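PDB 3ALU: lectin CEL-IV, C-type from Cucumaria echinata, which binds galactose-containing carbohydrates such as raffinose at a calcium-containing recognition site, as a tetrameric C-type lectin. Local coordinates for residues D44-S56 against N142-Y154. Sequence-based numbering, arbitrary orientation.
Sequences DELATGHLASIHS and NFKYICQLPCVHY
Gln148 and His50 pair antiparallel where strand 143-148 of this C-type lectin fold meets the short end of strand 45-51. Two backbone bonds join them: Gln148 N gives a nearly straight one to His50 O (2.8 Å), and His50 N a longer one to Gln148 O. Ala52 N then reaches Ile146 O at 2.9 Å, with Ala52 CB resting beside Ile146 CG2. Most of the side-chain work falls to Gln148. Its chi1 of 68°, with CG between the backbone N and the carbonyl carbon, sends CG past His50 O at 3.5 Å, and the extended chain beyond carries the amide to Ala52 CA and Ser53 N in the loop that follows strand 45-51. There OE1 takes Ser53 N from well above its carbonyl plane and also accepts from Lys15, while NE2 and Ser53 OG both bond Asp100; the buried amide is thus fixed at both ends. Further along, Leu51 CD2 lies 3.6 Å from Tyr145 CB, the two side chains crossing at about a right angle, both packed against helix 26-33, to which Cys147 is tied through its disulfide with Cys33. Before Gly49 and after Leu149 the two segments run towards the subunit interface, where Cys151 is disulfide-bonded to Cys41 of a neighbouring subunit. The Pro150 ring fills this end, its CG 3.5 Å from Thr48 C and its CB 3.8 Å from Ala47 CB.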
# COMPACT_ATOMS: atom_id res chain seq x y z
N ASP A 44 -8.36 -15.79 13.45
CA ASP A 44 -9.51 -15.30 14.22
C ASP A 44 -10.20 -14.16 13.45
O ASP A 44 -9.53 -13.22 13.05
CB ASP A 44 -9.05 -14.77 15.59
CG ASP A 44 -8.35 -15.84 16.45
OD1 ASP A 44 -8.83 -16.98 16.52
OD2 ASP A 44 -7.33 -15.50 17.10
N GLU A 45 -11.52 -14.24 13.24
CA GLU A 45 -12.24 -13.10 12.63
C GLU A 45 -12.32 -11.93 13.60
O GLU A 45 -12.75 -12.09 14.75
CB GLU A 45 -13.66 -13.47 12.15
CG GLU A 45 -14.33 -12.27 11.42
CD GLU A 45 -15.50 -12.67 10.55
OE1 GLU A 45 -16.60 -12.90 11.11
OE2 GLU A 45 -15.33 -12.74 9.30
N LEU A 46 -11.89 -10.76 13.14
CA LEU A 46 -11.79 -9.58 13.97
C LEU A 46 -12.91 -8.60 13.68
O LEU A 46 -13.42 -7.89 14.59
CB LEU A 46 -10.46 -8.89 13.72
CG LEU A 46 -9.21 -9.70 14.03
CD1 LEU A 46 -8.00 -8.79 13.83
CD2 LEU A 46 -9.29 -10.27 15.44
N ALA A 47 -13.27 -8.52 12.41
CA ALA A 47 -14.27 -7.53 11.96
C ALA A 47 -14.94 -7.96 10.66
O ALA A 47 -14.45 -8.84 10.00
CB ALA A 47 -13.61 -6.16 11.80
N THR A 48 -16.10 -7.38 10.33
CA THR A 48 -16.72 -7.61 9.00
C THR A 48 -16.82 -6.32 8.23
O THR A 48 -16.74 -5.23 8.81
CB THR A 48 -18.07 -8.11 9.13
OG1 THR A 48 -18.89 -7.32 9.86
CG2 THR A 48 -18.06 -9.44 9.58
N GLY A 49 -17.03 -6.46 6.94
CA GLY A 49 -17.46 -5.32 6.12
C GLY A 49 -18.88 -4.90 6.52
O GLY A 49 -19.56 -5.57 7.32
N HIS A 50 -19.29 -3.78 5.96
CA HIS A 50 -20.58 -3.14 6.27
C HIS A 50 -20.96 -2.32 5.07
O HIS A 50 -20.15 -2.01 4.19
CB HIS A 50 -20.47 -2.16 7.48
CG HIS A 50 -20.18 -2.86 8.76
ND1 HIS A 50 -21.12 -3.60 9.43
CD2 HIS A 50 -19.01 -3.03 9.42
CE1 HIS A 50 -20.55 -4.18 10.48
NE2 HIS A 50 -19.28 -3.85 10.50
N LEU A 51 -22.24 -1.98 5.00
CA LEU A 51 -22.62 -0.95 4.04
C LEU A 51 -21.78 0.29 4.38
O LEU A 51 -21.42 0.51 5.54
CB LEU A 51 -24.10 -0.64 4.16
CG LEU A 51 -25.03 -1.66 3.54
CD1 LEU A 51 -26.46 -1.44 4.05
CD2 LEU A 51 -24.99 -1.54 2.04
N ALA A 52 -21.49 1.11 3.36
CA ALA A 52 -20.56 2.21 3.50
C ALA A 52 -21.08 3.26 4.48
O ALA A 52 -22.26 3.58 4.44
CB ALA A 52 -20.34 2.87 2.15
N SER A 53 -20.20 3.79 5.30
CA SER A 53 -20.52 5.02 6.08
C SER A 53 -19.80 6.20 5.44
O SER A 53 -18.88 5.96 4.68
CB SER A 53 -20.13 4.86 7.52
OG SER A 53 -18.72 4.68 7.74
N ILE A 54 -20.21 7.45 5.76
CA ILE A 54 -19.72 8.62 5.01
C ILE A 54 -19.48 9.71 6.04
O ILE A 54 -20.40 9.98 6.85
CB ILE A 54 -20.74 9.08 3.94
CG1 ILE A 54 -21.09 7.90 2.98
CG2 ILE A 54 -20.24 10.33 3.18
CD1 ILE A 54 -22.23 8.18 1.98
N HIS A 55 -18.29 10.32 6.03
CA HIS A 55 -17.89 11.19 7.16
C HIS A 55 -17.41 12.56 6.78
O HIS A 55 -16.97 13.34 7.64
CB HIS A 55 -16.86 10.47 7.99
CG HIS A 55 -17.44 9.27 8.64
ND1 HIS A 55 -17.28 8.00 8.12
CD2 HIS A 55 -18.31 9.17 9.66
CE1 HIS A 55 -17.97 7.15 8.87
NE2 HIS A 55 -18.62 7.84 9.79
N SER A 56 -17.54 12.88 5.50
CA SER A 56 -17.11 14.20 5.00
C SER A 56 -17.70 14.50 3.64
O SER A 56 -18.13 13.58 2.91
CB SER A 56 -15.57 14.32 4.94
OG SER A 56 -15.05 13.59 3.82
N ASN A 142 -35.55 -2.80 -2.67
CA ASN A 142 -34.45 -3.64 -3.19
C ASN A 142 -33.56 -2.77 -4.09
O ASN A 142 -33.93 -2.45 -5.21
CB ASN A 142 -35.03 -4.84 -3.99
CG ASN A 142 -35.42 -6.03 -3.11
OD1 ASN A 142 -36.13 -5.88 -2.13
ND2 ASN A 142 -34.96 -7.23 -3.48
N PHE A 143 -32.38 -2.37 -3.59
CA PHE A 143 -31.48 -1.49 -4.32
C PHE A 143 -30.06 -2.10 -4.47
O PHE A 143 -29.67 -3.00 -3.72
CB PHE A 143 -31.25 -0.16 -3.55
CG PHE A 143 -32.44 0.76 -3.42
CD1 PHE A 143 -32.46 1.64 -2.33
CD2 PHE A 143 -33.48 0.82 -4.36
CE1 PHE A 143 -33.49 2.57 -2.18
CE2 PHE A 143 -34.55 1.72 -4.18
CZ PHE A 143 -34.55 2.58 -3.08
N LYS A 144 -29.31 -1.57 -5.42
CA LYS A 144 -27.85 -1.71 -5.45
C LYS A 144 -27.30 -1.10 -4.14
O LYS A 144 -28.03 -0.38 -3.41
CB LYS A 144 -27.30 -0.95 -6.62
CG LYS A 144 -27.83 -1.52 -7.98
CD LYS A 144 -27.02 -0.94 -9.12
CE LYS A 144 -27.43 -1.60 -10.48
NZ LYS A 144 -28.85 -1.30 -10.87
N TYR A 145 -26.04 -1.38 -3.82
CA TYR A 145 -25.52 -1.02 -2.51
C TYR A 145 -24.01 -0.92 -2.59
O TYR A 145 -23.38 -1.56 -3.42
CB TYR A 145 -25.97 -2.05 -1.42
CG TYR A 145 -25.56 -3.50 -1.72
CD1 TYR A 145 -26.35 -4.28 -2.56
CD2 TYR A 145 -24.41 -4.06 -1.16
CE1 TYR A 145 -25.97 -5.60 -2.87
CE2 TYR A 145 -24.04 -5.39 -1.44
CZ TYR A 145 -24.84 -6.13 -2.32
OH TYR A 145 -24.49 -7.44 -2.66
N ILE A 146 -23.43 -0.08 -1.74
CA ILE A 146 -21.98 0.02 -1.61
C ILE A 146 -21.52 -0.56 -0.29
O ILE A 146 -21.99 -0.18 0.79
CB ILE A 146 -21.47 1.48 -1.71
CG1 ILE A 146 -21.83 2.10 -3.05
CG2 ILE A 146 -19.99 1.58 -1.47
CD1 ILE A 146 -21.91 3.63 -2.97
N CYS A 147 -20.60 -1.52 -0.38
CA CYS A 147 -19.91 -2.06 0.80
C CYS A 147 -18.58 -1.34 1.06
O CYS A 147 -17.89 -0.86 0.09
CB CYS A 147 -19.61 -3.57 0.63
SG CYS A 147 -21.07 -4.62 0.41
N GLN A 148 -18.17 -1.34 2.33
CA GLN A 148 -16.81 -0.96 2.72
C GLN A 148 -16.18 -2.17 3.42
O GLN A 148 -16.84 -2.87 4.17
CB GLN A 148 -16.81 0.28 3.65
CG GLN A 148 -17.39 -0.01 4.99
CD GLN A 148 -17.46 1.21 5.86
OE1 GLN A 148 -17.68 2.31 5.36
NE2 GLN A 148 -17.32 1.02 7.18
N LEU A 149 -14.90 -2.42 3.15
CA LEU A 149 -14.19 -3.44 3.93
C LEU A 149 -13.96 -2.89 5.32
O LEU A 149 -14.02 -1.68 5.52
CB LEU A 149 -12.87 -3.79 3.22
CG LEU A 149 -13.09 -4.53 1.89
CD1 LEU A 149 -11.75 -4.75 1.19
CD2 LEU A 149 -13.76 -5.90 2.10
N PRO A 150 -13.67 -3.76 6.31
CA PRO A 150 -13.41 -3.31 7.65
C PRO A 150 -12.36 -2.20 7.64
O PRO A 150 -11.30 -2.35 7.01
CB PRO A 150 -12.89 -4.58 8.37
CG PRO A 150 -13.43 -5.70 7.60
CD PRO A 150 -13.61 -5.23 6.19
N CYS A 151 -12.68 -1.08 8.29
CA CYS A 151 -11.82 0.09 8.35
C CYS A 151 -10.98 -0.03 9.62
O CYS A 151 -11.52 -0.09 10.73
CB CYS A 151 -12.67 1.37 8.40
SG CYS A 151 -11.76 2.95 8.30
N VAL A 152 -9.66 -0.11 9.46
CA VAL A 152 -8.78 -0.30 10.62
C VAL A 152 -7.53 0.51 10.46
O VAL A 152 -7.13 0.84 9.35
CB VAL A 152 -8.39 -1.77 10.80
CG1 VAL A 152 -9.64 -2.61 11.11
CG2 VAL A 152 -7.67 -2.32 9.56
N HIS A 153 -6.91 0.85 11.58
CA HIS A 153 -5.65 1.55 11.57
C HIS A 153 -4.78 1.06 12.73
O HIS A 153 -5.27 0.53 13.74
CB HIS A 153 -5.87 3.08 11.65
CG HIS A 153 -6.47 3.53 12.94
ND1 HIS A 153 -7.79 3.29 13.28
CD2 HIS A 153 -5.94 4.21 13.98
CE1 HIS A 153 -8.04 3.80 14.47
NE2 HIS A 153 -6.94 4.36 14.92
N TYR A 154 -3.47 1.18 12.55
CA TYR A 154 -2.53 0.83 13.63
C TYR A 154 -2.55 1.89 14.71
O TYR A 154 -2.73 3.07 14.43
CB TYR A 154 -1.12 0.70 13.09
CG TYR A 154 -0.94 -0.44 12.13
CD1 TYR A 154 -1.13 -1.76 12.54
CD2 TYR A 154 -0.57 -0.21 10.81
CE1 TYR A 154 -0.97 -2.79 11.65
CE2 TYR A 154 -0.37 -1.22 9.96
CZ TYR A 154 -0.57 -2.52 10.36
OH TYR A 154 -0.39 -3.54 9.47